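Local coordinates for MutT/nudix family protein (Streptococcus pneumoniae, PDB 4HFQ) that hydrolyses the diphosphate bond of UDP-linked compounds, among them precursors of peptidoglycan biosynthesis, as a UDP-X diphosphatase of the Nudix family, at residues Ser4-Val7 against Lys8-Arg12; Thr22-Asp26 against Pro27-Glu31; Phe168-Ile171 against Asp172-Pro175; Leu189-Gln192 against Val193-His197. All coordinates share one frame; numbering follows the deposited sequence.

Contact 1 of 4, residues Ser4-Val7 against Lys8-Arg12. With EDO (1,2-ethanediol), chain D; SO4 (sulfate ion), chain M; EDO (1,2-ethanediol), chain J.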
loop_
_atom_site.group_PDB
_atom_site.type_symbol
_atom_site.label_atom_id
_atom_site.label_comp_id
_atom_site.label_asym_id
_atom_site.label_seq_id
_atom_site.Cartn_x
_atom_site.Cartn_y
_atom_site.Cartn_z
ATOM N N SER A 4 3.461 2.157 18.813
ATOM C CA SER A 4 2.838 2.065 17.488
ATOM C C SER A 4 2.974 3.377 16.722
ATOM O O SER A 4 3.215 3.377 15.507
ATOM C CB SER A 4 1.361 1.656 17.608
ATOM O OG SER A 4 0.633 2.583 18.363
ATOM N N ASP A 5 2.822 4.494 17.420
ATOM C CA ASP A 5 2.961 5.791 16.777
ATOM C C ASP A 5 4.402 6.038 16.373
ATOM O O ASP A 5 4.641 6.524 15.279
ATOM C CB ASP A 5 2.431 6.913 17.662
ATOM C CG ASP A 5 0.923 6.915 17.743
ATOM O OD1 ASP A 5 0.249 6.632 16.728
ATOM O OD2 ASP A 5 0.391 7.220 18.826
ATOM N N PHE A 6 5.376 5.697 17.214
ATOM C CA PHE A 6 6.768 5.824 16.811
ATOM C C PHE A 6 7.022 5.077 15.500
ATOM O O PHE A 6 7.623 5.628 14.570
ATOM C CB PHE A 6 7.751 5.326 17.895
ATOM C CG PHE A 6 9.179 5.340 17.428
ATOM C CD1 PHE A 6 9.867 6.547 17.341
ATOM C CD2 PHE A 6 9.804 4.178 17.003
ATOM C CE1 PHE A 6 11.172 6.577 16.898
ATOM C CE2 PHE A 6 11.111 4.205 16.530
ATOM C CZ PHE A 6 11.795 5.414 16.486
ATOM N N VAL A 7 6.553 3.836 15.404
ATOM C CA VAL A 7 6.777 3.050 14.190
ATOM C C VAL A 7 6.100 3.685 12.980
ATOM O O VAL A 7 6.727 3.772 11.919
ATOM C CB VAL A 7 6.361 1.577 14.391
ATOM C CG1 VAL A 7 6.346 0.817 13.073
ATOM C CG2 VAL A 7 7.314 0.907 15.378
ATOM N N LYS A 8 4.864 4.151 13.123
ATOM C CA LYS A 8 4.197 4.808 12.015
ATOM C C LYS A 8 4.920 6.098 11.595
ATOM O O LYS A 8 5.040 6.379 10.399
ATOM C CB LYS A 8 2.739 5.072 12.342
ATOM C CG LYS A 8 1.881 3.803 12.391
ATOM C CD LYS A 8 0.503 4.166 12.942
ATOM C CE LYS A 8 -0.348 2.970 13.321
ATOM N NZ LYS A 8 -1.639 3.470 13.859
ATOM N N TYR A 9 5.394 6.892 12.559
ATOM C CA TYR A 9 6.159 8.110 12.233
ATOM C C TYR A 9 7.429 7.753 11.495
ATOM O O TYR A 9 7.728 8.384 10.470
ATOM C CB TYR A 9 6.529 8.881 13.508
ATOM C CG TYR A 9 5.435 9.746 14.090
ATOM C CD1 TYR A 9 4.854 10.763 13.341
ATOM C CD2 TYR A 9 4.985 9.552 15.397
ATOM C CE1 TYR A 9 3.856 11.564 13.859
ATOM C CE2 TYR A 9 3.985 10.349 15.932
ATOM C CZ TYR A 9 3.414 11.339 15.160
ATOM O OH TYR A 9 2.402 12.152 15.642
ATOM N N LEU A 10 8.174 6.763 11.990
ATOM C CA LEU A 10 9.408 6.366 11.323
ATOM C C LEU A 10 9.150 5.895 9.888
ATOM O O LEU A 10 9.838 6.298 8.937
ATOM C CB LEU A 10 10.132 5.288 12.139
ATOM C CG LEU A 10 11.419 4.682 11.578
ATOM C CD1 LEU A 10 12.542 5.696 11.575
ATOM C CD2 LEU A 10 11.840 3.427 12.339
ATOM N N GLN A 11 8.160 5.027 9.752
ATOM C CA GLN A 11 7.810 4.450 8.472
ATOM C C GLN A 11 7.475 5.586 7.479
ATOM O O GLN A 11 7.949 5.595 6.331
ATOM C CB GLN A 11 6.645 3.511 8.735
ATOM C CG GLN A 11 6.203 2.675 7.573
ATOM C CD GLN A 11 4.819 2.129 7.859
ATOM O OE1 GLN A 11 3.822 2.835 7.736
ATOM N NE2 GLN A 11 4.761 0.849 8.285
ATOM N N ARG A 12 6.709 6.568 7.918
ATOM C CA ARG A 12 6.309 7.675 7.067
ATOM C C ARG A 12 7.492 8.575 6.685
ATOM O O ARG A 12 7.647 8.977 5.518
ATOM C CB ARG A 12 5.188 8.481 7.739
ATOM C CG ARG A 12 4.704 9.646 6.914
ATOM C CD ARG A 12 4.028 9.213 5.622
ATOM N NE ARG A 12 3.683 10.384 4.829
ATOM C CZ ARG A 12 3.692 10.431 3.501
ATOM N NH1 ARG A 12 3.973 9.348 2.755
ATOM N NH2 ARG A 12 3.419 11.585 2.906
HETATM C C1 EDO D . 1.633 8.687 13.468
HETATM O O1 EDO D . 0.784 7.819 14.225
HETATM C C2 EDO D . 1.324 8.531 11.981
HETATM O O2 EDO D . 2.034 9.519 11.223
HETATM S S SO4 M . 0.507 0.962 21.496
HETATM O O1 SO4 M . 1.876 1.044 20.950
HETATM O O2 SO4 M . -0.492 1.592 20.591
HETATM O O3 SO4 M . 0.161 -0.469 21.696
HETATM O O4 SO4 M . 0.497 1.655 22.812
HETATM C C1 EDO J . -4.873 2.749 10.484
HETATM O O1 EDO J . -5.294 4.094 10.748
HETATM C C2 EDO J . -3.379 2.590 10.756
HETATM O O2 EDO J . -2.771 3.812 11.195
HETATM O O HOH W 1 -0.950 4.145 16.653
#
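The Tyr9 ring meets Asp5 one helical turn before it, CE2 standing 4.1 Å from Asp5 CB, while one of its faces is taken by the ethanediol of chain D, whose C1 sits over the ring centre, 3.6 Å from Tyr9 CZ. The same diol reaches back from the ring to the carboxylate, its O1 giving a weak hydrogen bond to Asp5 OD1. With Phe6 the approach is oblique: Leu10 CD2 comes within 4.3 Å of Phe6 CE2, both side chains having swung out anti to their backbone N (chi1 175° for Phe6). These are i to i+4 contacts near the start of helix 3-23, in the N-terminal part of the protein, with the amides of Lys8 to Gln11 bonded to the carbonyls of Ser4 to Val7; the Tyr9 N to Asp5 O bond measures 2.8 Å. Phe6 and Leu10 face helix 27-47, whereas Tyr9 OH bonds to Glu42 and Gln46 of the second subunit. On the polar flank a water joins three side chains, donating to Ser4 OG and Asp5 OD1 and accepting from Lys8 NZ at 3.0 Å. Asp5 OD1 and Lys8 NZ remain 4.7 Å apart, bridged by that water rather than in direct contact. Toward the helix start, a sulfate, like the diol probably from the crystallisation liquor, takes bonds from Ser4 N (2.9 Å, to O1) and Ser4 OG (2.7 Å, to O2).

Contact 2 of 4, residues Thr22-Asp26 against Pro27-Glu31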
loop_
_atom_site.group_PDB
_atom_site.type_symbol
_atom_site.label_atom_id
_atom_site.label_comp_id
_atom_site.label_asym_id
_atom_site.label_seq_id
_atom_site.Cartn_x
_atom_site.Cartn_y
_atom_site.Cartn_z
ATOM N N THR A 22 14.424 10.444 -4.731
ATOM C CA THR A 22 14.089 10.071 -6.102
ATOM C C THR A 22 13.711 11.255 -6.966
ATOM O O THR A 22 14.100 11.320 -8.133
ATOM C CB THR A 22 12.996 8.992 -6.087
ATOM O OG1 THR A 22 13.584 7.805 -5.559
ATOM C CG2 THR A 22 12.455 8.696 -7.501
ATOM N N PHE A 23 13.000 12.225 -6.399
ATOM C CA PHE A 23 12.383 13.270 -7.207
ATOM C C PHE A 23 13.053 14.625 -7.204
ATOM O O PHE A 23 12.806 15.420 -8.115
ATOM C CB PHE A 23 10.913 13.443 -6.837
ATOM C CG PHE A 23 10.048 12.328 -7.337
ATOM C CD1 PHE A 23 9.670 12.291 -8.669
ATOM C CD2 PHE A 23 9.668 11.287 -6.500
ATOM C CE1 PHE A 23 8.881 11.256 -9.147
ATOM C CE2 PHE A 23 8.886 10.243 -6.973
ATOM C CZ PHE A 23 8.492 10.230 -8.301
ATOM N N THR A 24 13.878 14.936 -6.211
ATOM C CA THR A 24 14.486 16.268 -6.209
ATOM C C THR A 24 15.526 16.425 -7.318
ATOM O O THR A 24 16.174 15.459 -7.715
ATOM C CB THR A 24 15.096 16.648 -4.849
ATOM O OG1 THR A 24 15.385 18.048 -4.874
ATOM C CG2 THR A 24 16.387 15.900 -4.567
ATOM N N LYS A 25 15.709 17.668 -7.767
ATOM C CA LYS A 25 16.653 17.977 -8.829
ATOM C C LYS A 25 17.766 18.906 -8.356
ATOM O O LYS A 25 18.622 19.322 -9.144
ATOM C CB LYS A 25 15.911 18.580 -10.031
ATOM C CG LYS A 25 14.923 17.629 -10.701
ATOM C CD LYS A 25 15.642 16.587 -11.544
ATOM C CE LYS A 25 14.680 15.873 -12.479
ATOM N NZ LYS A 25 15.398 15.276 -13.645
ATOM N N ASP A 26 17.783 19.208 -7.063
ATOM C CA ASP A 26 18.762 20.137 -6.511
ATOM C C ASP A 26 19.741 19.425 -5.595
ATOM O O ASP A 26 19.318 18.677 -4.709
ATOM C CB ASP A 26 18.066 21.255 -5.741
ATOM C CG ASP A 26 19.051 22.273 -5.204
ATOM O OD1 ASP A 26 19.566 22.073 -4.092
ATOM O OD2 ASP A 26 19.323 23.259 -5.920
ATOM N N PRO A 27 21.057 19.651 -5.778
ATOM C CA PRO A 27 22.039 18.929 -4.968
ATOM C C PRO A 27 21.990 19.246 -3.478
ATOM O O PRO A 27 22.302 18.376 -2.677
ATOM C CB PRO A 27 23.400 19.348 -5.557
ATOM C CG PRO A 27 23.135 20.573 -6.348
ATOM C CD PRO A 27 21.697 20.517 -6.798
ATOM N N PHE A 28 21.573 20.455 -3.095
ATOM C CA PHE A 28 21.479 20.765 -1.675
ATOM C C PHE A 28 20.248 20.120 -1.055
ATOM O O PHE A 28 20.323 19.665 0.074
ATOM C CB PHE A 28 21.511 22.273 -1.407
ATOM C CG PHE A 28 22.798 22.932 -1.828
ATOM C CD1 PHE A 28 22.931 23.447 -3.114
ATOM C CD2 PHE A 28 23.866 23.043 -0.947
ATOM C CE1 PHE A 28 24.111 24.061 -3.516
ATOM C CE2 PHE A 28 25.056 23.664 -1.343
ATOM C CZ PHE A 28 25.173 24.166 -2.628
ATOM N N ASP A 29 19.154 20.035 -1.805
ATOM C CA ASP A 29 17.988 19.268 -1.329
ATOM C C ASP A 29 18.336 17.782 -1.215
ATOM O O ASP A 29 18.007 17.147 -0.226
ATOM C CB ASP A 29 16.784 19.470 -2.243
ATOM C CG ASP A 29 16.102 20.807 -2.018
ATOM O OD1 ASP A 29 15.814 21.140 -0.844
ATOM O OD2 ASP A 29 15.833 21.511 -3.012
ATOM N N ARG A 30 19.066 17.248 -2.200
ATOM C CA ARG A 30 19.508 15.844 -2.118
ATOM C C ARG A 30 20.271 15.615 -0.808
ATOM O O ARG A 30 20.002 14.658 -0.089
ATOM C CB ARG A 30 20.383 15.472 -3.316
ATOM C CG ARG A 30 20.976 14.080 -3.201
ATOM C CD ARG A 30 21.613 13.647 -4.517
ATOM N NE ARG A 30 22.201 12.320 -4.360
ATOM C CZ ARG A 30 21.517 11.172 -4.446
ATOM N NH1 ARG A 30 20.231 11.164 -4.747
ATOM N NH2 ARG A 30 22.152 10.023 -4.259
ATOM N N GLU A 31 21.214 16.504 -0.499
ATOM C CA GLU A 31 22.004 16.373 0.711
ATOM C C GLU A 31 21.139 16.429 1.960
ATOM O O GLU A 31 21.370 15.690 2.897
ATOM C CB GLU A 31 23.040 17.477 0.774
ATOM C CG GLU A 31 23.974 17.331 1.953
ATOM C CD GLU A 31 25.053 18.390 1.950
ATOM O OE1 GLU A 31 24.769 19.532 1.518
ATOM O OE2 GLU A 31 26.186 18.074 2.372
#
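Asp26 stands at the N-cap of helix 27-47, its carbonyl O receiving Arg30 N at 2.9 Å in the first helical turn, after the chain has left helix 3-23 at Thr24. The cap itself is made by its carboxylate. With CG anti to the backbone N (chi1 -178°), OD1 is carried over the open end of the helix, where it accepts from Asp29 N at 3.1 Å on its anti lone pair and, more weakly and with a bent N-H (129°), from Phe28 N at 2.8 Å. OD1 also lies near the plane of the Phe28 ring, at its edge and 3.3 Å from Phe28 CB. Thr24 comes up beside Asp29, its OG1 3.3 Å from Asp29 CB, and takes a long, weak bond from Asp26 N; its methyl CG2 rests near Arg30 N. Thr24 OG1 pairs with Asp29 OD2 of the second subunit and the reverse pair also forms, while Asp29 OD1 forms a salt bridge with Arg32 of its own chain and a hydrogen bond with Tyr33 of the second subunit. Asp26 OD1 lies 3.9 Å from Asp29 OD2. The helix-start amides on Asp26, and Arg32 with the hydroxyl partners on Asp29, probably offset the repulsion between these carboxylates.

Contact 3 of 4, residues Phe168-Ile171 against Asp172-Pro175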
loop_
_atom_site.group_PDB
_atom_site.type_symbol
_atom_site.label_atom_id
_atom_site.label_comp_id
_atom_site.label_asym_id
_atom_site.label_seq_id
_atom_site.Cartn_x
_atom_site.Cartn_y
_atom_site.Cartn_z
ATOM N N PHE A 168 -6.721 -28.016 7.551
ATOM C CA PHE A 168 -7.964 -27.262 7.540
ATOM C C PHE A 168 -8.497 -27.117 8.959
ATOM O O PHE A 168 -8.497 -28.085 9.747
ATOM C CB PHE A 168 -8.996 -27.924 6.624
ATOM C CG PHE A 168 -8.716 -27.715 5.160
ATOM C CD1 PHE A 168 -7.757 -28.466 4.498
ATOM C CD2 PHE A 168 -9.389 -26.724 4.454
ATOM C CE1 PHE A 168 -7.483 -28.239 3.155
ATOM C CE2 PHE A 168 -9.135 -26.501 3.117
ATOM C CZ PHE A 168 -8.176 -27.254 2.460
ATOM N N PHE A 169 -8.962 -25.910 9.286
ATOM C CA PHE A 169 -9.415 -25.580 10.645
ATOM C C PHE A 169 -10.802 -24.973 10.650
ATOM O O PHE A 169 -11.132 -24.136 9.802
ATOM C CB PHE A 169 -8.445 -24.594 11.306
ATOM C CG PHE A 169 -7.062 -25.127 11.484
ATOM C CD1 PHE A 169 -6.117 -25.006 10.470
ATOM C CD2 PHE A 169 -6.686 -25.738 12.681
ATOM C CE1 PHE A 169 -4.824 -25.480 10.646
ATOM C CE2 PHE A 169 -5.397 -26.227 12.853
ATOM C CZ PHE A 169 -4.457 -26.095 11.834
ATOM N N ALA A 170 -11.621 -25.371 11.622
ATOM C CA ALA A 170 -12.901 -24.713 11.826
ATOM C C ALA A 170 -12.701 -23.260 12.237
ATOM O O ALA A 170 -11.727 -22.941 12.910
ATOM C CB ALA A 170 -13.732 -25.451 12.871
ATOM N N ILE A 171 -13.648 -22.412 11.832
ATOM C CA ILE A 171 -13.649 -20.977 12.142
ATOM C C ILE A 171 -13.519 -20.709 13.641
ATOM O O ILE A 171 -12.897 -19.732 14.049
ATOM C CB ILE A 171 -14.906 -20.269 11.553
ATOM C CG1 ILE A 171 -14.777 -18.745 11.644
ATOM C CG2 ILE A 171 -16.199 -20.744 12.218
ATOM C CD1 ILE A 171 -13.744 -18.162 10.719
ATOM N N ASP A 172 -14.103 -21.597 14.446
ATOM C CA ASP A 172 -14.090 -21.466 15.910
ATOM C C ASP A 172 -13.052 -22.365 16.604
ATOM O O ASP A 172 -13.083 -22.535 17.826
ATOM C CB ASP A 172 -15.498 -21.734 16.468
ATOM C CG ASP A 172 -15.957 -23.163 16.247
ATOM O OD1 ASP A 172 -15.488 -23.828 15.301
ATOM O OD2 ASP A 172 -16.805 -23.637 17.032
ATOM N N GLN A 173 -12.148 -22.950 15.823
ATOM C CA GLN A 173 -11.080 -23.794 16.360
ATOM C C GLN A 173 -9.756 -23.442 15.685
ATOM O O GLN A 173 -9.026 -24.324 15.200
ATOM C CB GLN A 173 -11.395 -25.275 16.132
ATOM C CG GLN A 173 -12.569 -25.819 16.934
ATOM C CD GLN A 173 -12.963 -27.215 16.491
ATOM O OE1 GLN A 173 -12.113 -28.102 16.365
ATOM N NE2 GLN A 173 -14.257 -27.419 16.242
ATOM N N LEU A 174 -9.454 -22.147 15.658
ATOM C CA LEU A 174 -8.245 -21.683 14.983
ATOM C C LEU A 174 -7.012 -21.962 15.816
ATOM O O LEU A 174 -7.063 -21.892 17.055
ATOM C CB LEU A 174 -8.327 -20.186 14.665
ATOM C CG LEU A 174 -9.429 -19.759 13.693
ATOM C CD1 LEU A 174 -9.593 -18.239 13.684
ATOM C CD2 LEU A 174 -9.196 -20.282 12.279
ATOM N N PRO A 175 -5.889 -22.276 15.147
ATOM C CA PRO A 175 -4.649 -22.526 15.836
ATOM C C PRO A 175 -3.935 -21.200 16.152
ATOM O O PRO A 175 -4.498 -20.121 15.945
ATOM C CB PRO A 175 -3.854 -23.319 14.800
ATOM C CG PRO A 175 -4.259 -22.679 13.500
ATOM C CD PRO A 175 -5.711 -22.338 13.676
HETATM O O HOH W 2 -10.943 -27.535 13.171
#
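Ala170 O accepts the amide of Gln173 at 2.9 Å, with a fairly straight N-H (159°) but from well above the carbonyl plane, 65° out of it. Beside this bond, a water accepts from Ala170 N at 2.7 Å and donates weakly to Gln173 OE1, a loose bridge across the turn. The Gln173 amide NE2 and the Asp172 carboxylate both lie against the Ala170 methyl, with Asp172 OD1 3.4 Å from Ala170 CB. The bond closes a type I beta turn, Ala170 to Gln173, by which the chain leaves strand 163-170 of the Nudix domain for the loop before helix 184-194. Past the turn the chain folds back and Pro175 lies on Phe169: its CG stands over the centre of the ring, 3.8 Å from the centroid and 11° off the normal, a CH-pi contact, while Pro175 CD lies over the same face, 3.7 Å from Phe169 CD2. Trp93 meets the Phe169 ring edge-to-face, and Leu84 of strand 81-87 touches both Phe169 and Pro175. Leu174 bends toward the turn, its CG 3.5 Å from Ile171 O and CD2 near Phe169 CB; both Leu174 and Ile171 pack on Ile187 of helix 184-194.

Contact 4 of 4, residues Leu189-Gln192 against Val193-His197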
loop_
_atom_site.group_PDB
_atom_site.type_symbol
_atom_site.label_atom_id
_atom_site.label_comp_id
_atom_site.label_asym_id
_atom_site.label_seq_id
_atom_site.Cartn_x
_atom_site.Cartn_y
_atom_site.Cartn_z
ATOM N N LEU A 189 -13.590 -11.633 9.905
ATOM C CA LEU A 189 -14.111 -10.728 8.877
ATOM C C LEU A 189 -14.261 -11.441 7.540
ATOM O O LEU A 189 -15.292 -11.342 6.872
ATOM C CB LEU A 189 -13.147 -9.552 8.695
ATOM C CG LEU A 189 -13.551 -8.096 8.930
ATOM C CD1 LEU A 189 -14.400 -7.879 10.168
ATOM C CD2 LEU A 189 -12.296 -7.252 9.002
ATOM N N LEU A 190 -13.205 -12.149 7.147
ATOM C CA LEU A 190 -13.190 -12.891 5.889
ATOM C C LEU A 190 -14.296 -13.931 5.801
ATOM O O LEU A 190 -14.907 -14.081 4.760
ATOM C CB LEU A 190 -11.831 -13.548 5.671
ATOM C CG LEU A 190 -10.716 -12.550 5.351
ATOM C CD1 LEU A 190 -9.392 -13.247 5.573
ATOM C CD2 LEU A 190 -10.877 -12.063 3.914
ATOM N N TRP A 191 -14.563 -14.609 6.919
ATOM C CA TRP A 191 -15.642 -15.576 6.955
ATOM C C TRP A 191 -16.979 -14.933 6.684
ATOM O O TRP A 191 -17.789 -15.466 5.917
ATOM C CB TRP A 191 -15.619 -16.284 8.305
ATOM C CG TRP A 191 -16.697 -17.313 8.502
ATOM C CD1 TRP A 191 -17.903 -17.149 9.164
ATOM C CD2 TRP A 191 -16.674 -18.701 8.068
ATOM N NE1 TRP A 191 -18.628 -18.316 9.146
ATOM C CE2 TRP A 191 -17.938 -19.292 8.515
ATOM C CE3 TRP A 191 -15.762 -19.495 7.381
ATOM C CZ2 TRP A 191 -18.254 -20.618 8.268
ATOM C CZ3 TRP A 191 -16.091 -20.830 7.139
ATOM C CH2 TRP A 191 -17.313 -21.377 7.572
ATOM N N GLN A 192 -17.208 -13.756 7.269
ATOM C CA GLN A 192 -18.445 -13.029 7.028
ATOM C C GLN A 192 -18.587 -12.583 5.568
ATOM O O GLN A 192 -19.673 -12.668 4.986
ATOM C CB GLN A 192 -18.576 -11.843 7.993
ATOM C CG GLN A 192 -18.678 -12.250 9.468
ATOM C CD GLN A 192 -19.835 -13.195 9.753
ATOM O OE1 GLN A 192 -19.677 -14.196 10.479
ATOM N NE2 GLN A 192 -20.976 -12.914 9.165
ATOM N N VAL A 193 -17.494 -12.109 4.955
ATOM C CA VAL A 193 -17.536 -11.742 3.528
ATOM C C VAL A 193 -17.784 -12.988 2.659
ATOM O O VAL A 193 -18.633 -12.994 1.768
ATOM C CB VAL A 193 -16.221 -11.065 3.067
ATOM C CG1 VAL A 193 -16.303 -10.705 1.586
ATOM C CG2 VAL A 193 -15.922 -9.814 3.874
ATOM N N TYR A 194 -17.044 -14.047 2.967
ATOM C CA TYR A 194 -17.135 -15.301 2.219
ATOM C C TYR A 194 -18.568 -15.857 2.212
ATOM O O TYR A 194 -19.039 -16.341 1.186
ATOM C CB TYR A 194 -16.155 -16.322 2.803
ATOM C CG TYR A 194 -16.363 -17.722 2.280
ATOM C CD1 TYR A 194 -15.950 -18.065 0.997
ATOM C CD2 TYR A 194 -16.990 -18.693 3.056
ATOM C CE1 TYR A 194 -16.162 -19.341 0.495
ATOM C CE2 TYR A 194 -17.185 -19.981 2.570
ATOM C CZ TYR A 194 -16.776 -20.284 1.292
ATOM O OH TYR A 194 -16.969 -21.559 0.780
ATOM N N GLN A 195 -19.232 -15.779 3.370
ATOM C CA GLN A 195 -20.597 -16.287 3.527
ATOM C C GLN A 195 -21.657 -15.298 3.021
ATOM O O GLN A 195 -22.856 -15.561 3.163
ATOM C CB GLN A 195 -20.877 -16.632 4.997
ATOM C CG GLN A 195 -19.943 -17.665 5.624
ATOM C CD GLN A 195 -20.129 -19.057 5.052
ATOM O OE1 GLN A 195 -21.034 -19.293 4.267
ATOM N NE2 GLN A 195 -19.262 -19.984 5.440
ATOM N N GLY A 196 -21.227 -14.171 2.451
ATOM C CA GLY A 196 -22.140 -13.190 1.857
ATOM C C GLY A 196 -22.934 -12.389 2.874
ATOM O O GLY A 196 -23.959 -11.793 2.525
ATOM N N HIS A 197 -22.458 -12.350 4.115
ATOM C CA HIS A 197 -23.124 -11.583 5.166
ATOM C C HIS A 197 -22.758 -10.129 5.118
ATOM O O HIS A 197 -23.394 -9.291 5.754
ATOM C CB HIS A 197 -22.782 -12.156 6.532
ATOM C CG HIS A 197 -23.176 -13.609 6.714
ATOM N ND1 HIS A 197 -22.785 -14.326 7.778
ATOM C CD2 HIS A 197 -23.947 -14.468 5.925
ATOM C CE1 HIS A 197 -23.269 -15.581 7.678
ATOM N NE2 HIS A 197 -23.988 -15.661 6.553
#
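Val193 bonds through its amide to Leu189 O in the last turns of helix 184-194, and its CG2 methyl rests 3.4 Å from that same oxygen. Tyr194 follows with a 2.8 Å bond from its N to Leu190 O, its CB close by the same carbonyl. Gln195 N closes the series on Trp191 O, and the Gln195 side chain, in the one of its two conformers described here, then folds over the indole. Bent at chi2 (-69°), it sets CG over the five-membered ring, 3.9 Å from the centroid in a CH-pi contact, and places NE2, more tentatively, over the benzo part of the same face. The amide is steeply inclined to the ring, the planes 62° apart, and NE2 has a further, weak bond to Glu80. At Gly196 phi turns positive (73°) and the helix ends in a Schellman motif. His197 N returns to Gln192 O at 2.9 Å, while Gln192 NE2 approaches His197 ND1 near the plane of the imidazole at 2.7 Å, a weak, bent bond. One face of that imidazole carries Gln195 CB. Leu189, Leu190 and Val193 turn to strand 120-132, where Val193 O also receives Arg126, whereas Trp75 of strand 69-78 meets Leu190, Trp191 and Tyr194, so the helix end packs against these two strands of the Nudix sheet.

Overall arrangement
Contacts 1 and 2 lie in the N-terminal helical part and both touch the second subunit; they share helix 3-23, their centres about 24 Å apart. Contact 1 is partly buried, with apolar packing on one flank and, on another, a polar network of water and groups probably from the crystallisation liquor, whereas contact 2 is a surface cap made of carboxylates and amides. Contacts 3, at the surface, and 4, partly buried, belong to the Nudix part, touch no other protein chain, and rely more on aromatic faces, met by a proline in one and a glutamine in the other. These two meet directly, Ile171 CD1 packing 3.6 Å from Trp191 CB. Contacts 2 and 3 sit on opposite sides of the chain's centre.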